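Local coordinates for protein fructosyl amine:oxygen oxidoreductase (Neosartorya fumigata, PDB 4WCT) that probably oxidises fructosyl amines (Amadori products) with its bound FAD as cofactor, a deglycating reaction that uses molecular oxygen, at residues 111-122 with 167-178. Residues are numbered along the deposited sequence; the frame is centred on the assembly and turned at random.
Sequences YFHETGFIISGH and WKGWLHKSGAGW
CG of Trp-178 sits between its backbone N and carbonyl carbon (chi1 65°), while His-113 turns CG away from its carbonyl carbon (chi1 -57°). These torsions bring the His-113 ring and the six-membered ring of Trp-178 together in an offset stack. Their planes differ by 23°, and CD2 of His-113 is 3.4 Å from CH2 of Trp-178. CB of His-113 adds a CH-pi contact over the five-membered ring. Trp-178 NE1 donates a hydrogen bond to Glu-288 OE2. The backbones of the two residues pair both ways, His-113 N to Trp-178 O at 2.8 Å and Trp-178 N to His-113 O at 3.0 Å. Glu-114 is extended and takes the amide of Gly-175 on the anti lone pair of OE2, 2.6 Å from Gly-175 N. Two antiparallel pairings are joined here, with the register shifting by two residues. Strand 112-113 edges a three-stranded sheet, whereas strands 117-121 and 168-172 belong to the large mixed sheet. Phe-117, whose side chain is about 8 Å from the FAD, packs CB on CB of Ala-176 at 3.7 Å. On the other face, CG1 of Ile-118 meets CD1 of Leu-171 at 3.6 Å. Ser-120 OG is 3.3 Å from CZ3 of Trp-167 and hydrogen-bonded to Phe-279 O.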
loop_
_atom_site.group_PDB
_atom_site.type_symbol
_atom_site.label_atom_id
_atom_site.label_comp_id
_atom_site.label_asym_id
_atom_site.label_seq_id
_atom_site.Cartn_x
_atom_site.Cartn_y
_atom_site.Cartn_z
ATOM N N TYR A 111 -7.234 -12.283 9.644
ATOM C CA TYR A 111 -7.585 -11.089 8.875
ATOM C C TYR A 111 -7.480 -11.297 7.361
ATOM O O TYR A 111 -7.704 -10.358 6.585
ATOM C CB TYR A 111 -6.672 -9.935 9.332
ATOM C CG TYR A 111 -6.790 -9.677 10.818
ATOM C CD1 TYR A 111 -8.030 -9.411 11.380
ATOM C CD2 TYR A 111 -5.746 -10.020 11.682
ATOM C CE1 TYR A 111 -8.167 -9.277 12.751
ATOM C CE2 TYR A 111 -5.900 -9.951 13.060
ATOM C CZ TYR A 111 -7.130 -9.663 13.583
ATOM O OH TYR A 111 -7.277 -9.509 14.960
ATOM N N PHE A 112 -7.192 -12.524 6.921
ATOM C CA PHE A 112 -7.152 -12.840 5.483
ATOM C C PHE A 112 -8.356 -13.620 5.055
ATOM O O PHE A 112 -8.770 -14.544 5.758
ATOM C CB PHE A 112 -5.903 -13.632 5.131
ATOM C CG PHE A 112 -5.847 -14.116 3.704
ATOM C CD1 PHE A 112 -6.018 -13.250 2.629
ATOM C CD2 PHE A 112 -5.506 -15.442 3.441
ATOM C CE1 PHE A 112 -5.978 -13.742 1.308
ATOM C CE2 PHE A 112 -5.393 -15.918 2.132
ATOM C CZ PHE A 112 -5.591 -15.064 1.067
ATOM N N HIS A 113 -9.009 -13.136 3.996
ATOM C CA HIS A 113 -10.216 -13.758 3.459
ATOM C C HIS A 113 -10.005 -14.201 2.026
ATOM O O HIS A 113 -9.909 -13.353 1.123
ATOM C CB HIS A 113 -11.369 -12.767 3.557
ATOM C CG HIS A 113 -11.614 -12.296 4.952
ATOM N ND1 HIS A 113 -12.258 -13.095 5.879
ATOM C CD2 HIS A 113 -10.988 -11.337 5.675
ATOM C CE1 HIS A 113 -12.221 -12.503 7.059
ATOM N NE2 HIS A 113 -11.471 -11.420 6.956
ATOM N N GLU A 114 -9.785 -15.514 1.821
ATOM C CA GLU A 114 -9.311 -16.015 0.538
ATOM C C GLU A 114 -10.508 -16.195 -0.394
ATOM O O GLU A 114 -10.892 -17.313 -0.742
ATOM C CB GLU A 114 -8.489 -17.316 0.684
ATOM C CG GLU A 114 -7.752 -17.734 -0.588
ATOM C CD GLU A 114 -6.811 -18.912 -0.363
ATOM O OE1 GLU A 114 -6.760 -19.397 0.777
ATOM O OE2 GLU A 114 -6.189 -19.383 -1.332
ATOM N N THR A 115 -11.081 -15.069 -0.806
ATOM C CA THR A 115 -12.326 -15.079 -1.547
ATOM C C THR A 115 -12.133 -15.054 -3.076
ATOM O O THR A 115 -13.128 -15.137 -3.827
ATOM C CB THR A 115 -13.187 -13.894 -1.166
ATOM O OG1 THR A 115 -12.482 -12.683 -1.437
ATOM C CG2 THR A 115 -13.594 -13.911 0.281
ATOM N N GLY A 116 -10.903 -14.797 -3.514
ATOM C CA GLY A 116 -10.585 -14.734 -4.930
ATOM C C GLY A 116 -10.493 -13.310 -5.437
ATOM O O GLY A 116 -10.727 -12.357 -4.686
ATOM N N PHE A 117 -10.164 -13.167 -6.718
ATOM C CA PHE A 117 -9.822 -11.859 -7.289
ATOM C C PHE A 117 -10.162 -11.873 -8.759
ATOM O O PHE A 117 -9.801 -12.817 -9.481
ATOM C CB PHE A 117 -8.319 -11.606 -7.087
ATOM C CG PHE A 117 -7.768 -10.385 -7.781
ATOM C CD1 PHE A 117 -8.129 -9.109 -7.393
ATOM C CD2 PHE A 117 -6.907 -10.522 -8.861
ATOM C CE1 PHE A 117 -7.542 -7.985 -7.978
ATOM C CE2 PHE A 117 -6.332 -9.409 -9.453
ATOM C CZ PHE A 117 -6.647 -8.138 -8.999
ATOM N N ILE A 118 -10.919 -10.866 -9.195
ATOM C CA ILE A 118 -11.312 -10.744 -10.593
ATOM C C ILE A 118 -10.574 -9.531 -11.159
ATOM O O ILE A 118 -10.667 -8.421 -10.605
ATOM C CB ILE A 118 -12.839 -10.501 -10.746
ATOM C CG1 ILE A 118 -13.653 -11.673 -10.205
ATOM C CG2 ILE A 118 -13.197 -10.226 -12.195
ATOM C CD1 ILE A 118 -15.108 -11.306 -9.954
ATOM N N ILE A 119 -9.845 -9.741 -12.260
ATOM C CA ILE A 119 -9.237 -8.646 -12.995
ATOM C C ILE A 119 -9.867 -8.491 -14.366
ATOM O O ILE A 119 -10.134 -9.474 -15.038
ATOM C CB ILE A 119 -7.709 -8.837 -13.105
ATOM C CG1 ILE A 119 -7.050 -7.606 -13.711
ATOM C CG2 ILE A 119 -7.369 -10.100 -13.855
ATOM C CD1 ILE A 119 -5.556 -7.558 -13.513
ATOM N N SER A 120 -10.231 -7.262 -14.710
ATOM C CA SER A 120 -11.070 -7.023 -15.881
ATOM C C SER A 120 -10.760 -5.662 -16.529
ATOM O O SER A 120 -10.143 -4.775 -15.908
ATOM C CB SER A 120 -12.541 -7.087 -15.491
ATOM O OG SER A 120 -12.841 -6.083 -14.511
ATOM N N GLY A 121 -11.252 -5.492 -17.746
ATOM C CA GLY A 121 -11.239 -4.200 -18.432
ATOM C C GLY A 121 -12.392 -4.134 -19.395
ATOM O O GLY A 121 -13.063 -5.152 -19.616
ATOM N N HIS A 122 -12.662 -2.957 -19.962
ATOM C CA HIS A 122 -13.883 -2.763 -20.756
ATOM C C HIS A 122 -13.623 -2.267 -22.194
ATOM O O HIS A 122 -14.553 -1.875 -22.873
ATOM C CB HIS A 122 -14.889 -1.860 -20.024
ATOM C CG HIS A 122 -14.366 -0.489 -19.758
ATOM N ND1 HIS A 122 -13.406 -0.254 -18.806
ATOM C CD2 HIS A 122 -14.496 0.673 -20.454
ATOM C CE1 HIS A 122 -12.946 0.975 -18.933
ATOM N NE2 HIS A 122 -13.647 1.583 -19.873
ATOM N N TRP A 167 -17.195 -5.224 -20.657
ATOM C CA TRP A 167 -16.252 -5.831 -19.727
ATOM C C TRP A 167 -15.935 -7.273 -20.141
ATOM O O TRP A 167 -16.843 -8.067 -20.459
ATOM C CB TRP A 167 -16.827 -5.863 -18.317
ATOM C CG TRP A 167 -16.918 -4.565 -17.585
ATOM C CD1 TRP A 167 -17.481 -3.387 -18.018
ATOM C CD2 TRP A 167 -16.599 -4.360 -16.202
ATOM N NE1 TRP A 167 -17.503 -2.483 -16.999
ATOM C CE2 TRP A 167 -16.997 -3.056 -15.869
ATOM C CE3 TRP A 167 -15.993 -5.149 -15.227
ATOM C CZ2 TRP A 167 -16.778 -2.511 -14.607
ATOM C CZ3 TRP A 167 -15.809 -4.640 -13.986
ATOM C CH2 TRP A 167 -16.196 -3.316 -13.675
ATOM N N LYS A 168 -14.659 -7.621 -20.024
ATOM C CA LYS A 168 -14.211 -9.019 -20.002
ATOM C C LYS A 168 -13.168 -9.132 -18.931
ATOM O O LYS A 168 -12.512 -8.172 -18.596
ATOM C CB LYS A 168 -13.635 -9.470 -21.349
ATOM C CG LYS A 168 -14.678 -9.402 -22.468
ATOM C CD LYS A 168 -14.320 -10.201 -23.702
ATOM C CE LYS A 168 -15.403 -10.007 -24.759
ATOM N NZ LYS A 168 -16.614 -10.785 -24.396
ATOM N N GLY A 169 -13.058 -10.305 -18.324
ATOM C CA GLY A 169 -12.102 -10.464 -17.268
ATOM C C GLY A 169 -11.873 -11.908 -16.889
ATOM O O GLY A 169 -12.233 -12.815 -17.630
ATOM N N TRP A 170 -11.037 -12.070 -15.879
ATOM C CA TRP A 170 -10.579 -13.377 -15.403
ATOM C C TRP A 170 -10.693 -13.439 -13.875
ATOM O O TRP A 170 -10.271 -12.544 -13.183
ATOM C CB TRP A 170 -9.132 -13.621 -15.792
ATOM C CG TRP A 170 -8.898 -13.799 -17.255
ATOM C CD1 TRP A 170 -8.784 -14.975 -17.908
ATOM C CD2 TRP A 170 -8.726 -12.765 -18.247
ATOM N NE1 TRP A 170 -8.517 -14.754 -19.240
ATOM C CE2 TRP A 170 -8.510 -13.412 -19.483
ATOM C CE3 TRP A 170 -8.816 -11.388 -18.227
ATOM C CZ2 TRP A 170 -8.287 -12.705 -20.672
ATOM C CZ3 TRP A 170 -8.541 -10.682 -19.404
ATOM C CH2 TRP A 170 -8.261 -11.348 -20.599
ATOM N N LEU A 171 -11.206 -14.563 -13.372
ATOM C CA LEU A 171 -11.331 -14.847 -11.959
ATOM C C LEU A 171 -10.240 -15.821 -11.517
ATOM O O LEU A 171 -10.009 -16.854 -12.168
ATOM C CB LEU A 171 -12.707 -15.467 -11.696
ATOM C CG LEU A 171 -12.912 -16.111 -10.317
ATOM C CD1 LEU A 171 -12.857 -15.077 -9.222
ATOM C CD2 LEU A 171 -14.237 -16.844 -10.256
ATOM N N HIS A 172 -9.531 -15.414 -10.482
ATOM C CA HIS A 172 -8.437 -16.149 -9.818
ATOM C C HIS A 172 -9.045 -16.554 -8.455
ATOM O O HIS A 172 -9.289 -15.697 -7.622
ATOM C CB HIS A 172 -7.248 -15.153 -9.620
ATOM C CG HIS A 172 -6.106 -15.701 -8.826
ATOM N ND1 HIS A 172 -4.930 -15.011 -8.655
ATOM C CD2 HIS A 172 -5.881 -16.948 -8.345
ATOM C CE1 HIS A 172 -4.055 -15.775 -8.024
ATOM N NE2 HIS A 172 -4.612 -16.953 -7.813
ATOM N N LYS A 173 -9.398 -17.820 -8.272
ATOM C CA LYS A 173 -10.124 -18.234 -7.080
ATOM C C LYS A 173 -9.282 -18.425 -5.807
ATOM O O LYS A 173 -9.767 -18.185 -4.711
ATOM C CB LYS A 173 -10.860 -19.528 -7.378
ATOM C CG LYS A 173 -12.316 -19.341 -7.733
ATOM C CD LYS A 173 -12.959 -20.666 -8.129
ATOM C CE LYS A 173 -12.935 -20.887 -9.637
ATOM N NZ LYS A 173 -14.246 -21.397 -10.141
ATOM N N SER A 174 -8.154 -19.108 -5.943
ATOM C CA SER A 174 -7.324 -19.492 -4.802
ATOM C C SER A 174 -6.052 -18.645 -4.804
ATOM O O SER A 174 -5.532 -18.305 -5.865
ATOM C CB SER A 174 -6.943 -20.975 -4.944
ATOM O OG SER A 174 -8.102 -21.773 -4.823
ATOM N N GLY A 175 -5.525 -18.328 -3.622
ATOM C CA GLY A 175 -4.295 -17.584 -3.568
ATOM C C GLY A 175 -4.503 -16.083 -3.650
ATOM O O GLY A 175 -3.581 -15.349 -3.881
ATOM N N ALA A 176 -5.742 -15.634 -3.480
ATOM C CA ALA A 176 -6.079 -14.233 -3.618
ATOM C C ALA A 176 -7.365 -13.944 -2.867
ATOM O O ALA A 176 -8.178 -14.844 -2.587
ATOM C CB ALA A 176 -6.209 -13.856 -5.105
ATOM N N GLY A 177 -7.536 -12.677 -2.488
ATOM C CA GLY A 177 -8.705 -12.235 -1.743
ATOM C C GLY A 177 -8.443 -10.880 -1.143
ATOM O O GLY A 177 -7.800 -10.041 -1.769
ATOM N N TRP A 178 -8.930 -10.665 0.077
ATOM C CA TRP A 178 -8.733 -9.414 0.737
ATOM C C TRP A 178 -8.275 -9.580 2.173
ATOM O O TRP A 178 -8.438 -10.647 2.802
ATOM C CB TRP A 178 -10.001 -8.569 0.666
ATOM C CG TRP A 178 -11.199 -9.138 1.402
ATOM C CD1 TRP A 178 -12.191 -9.904 0.877
ATOM C CD2 TRP A 178 -11.615 -8.810 2.730
ATOM N NE1 TRP A 178 -13.146 -10.151 1.818
ATOM C CE2 TRP A 178 -12.804 -9.520 2.986
ATOM C CE3 TRP A 178 -11.060 -8.049 3.747
ATOM C CZ2 TRP A 178 -13.497 -9.426 4.197
ATOM C CZ3 TRP A 178 -11.723 -8.007 4.993
ATOM C CH2 TRP A 178 -12.941 -8.654 5.192
#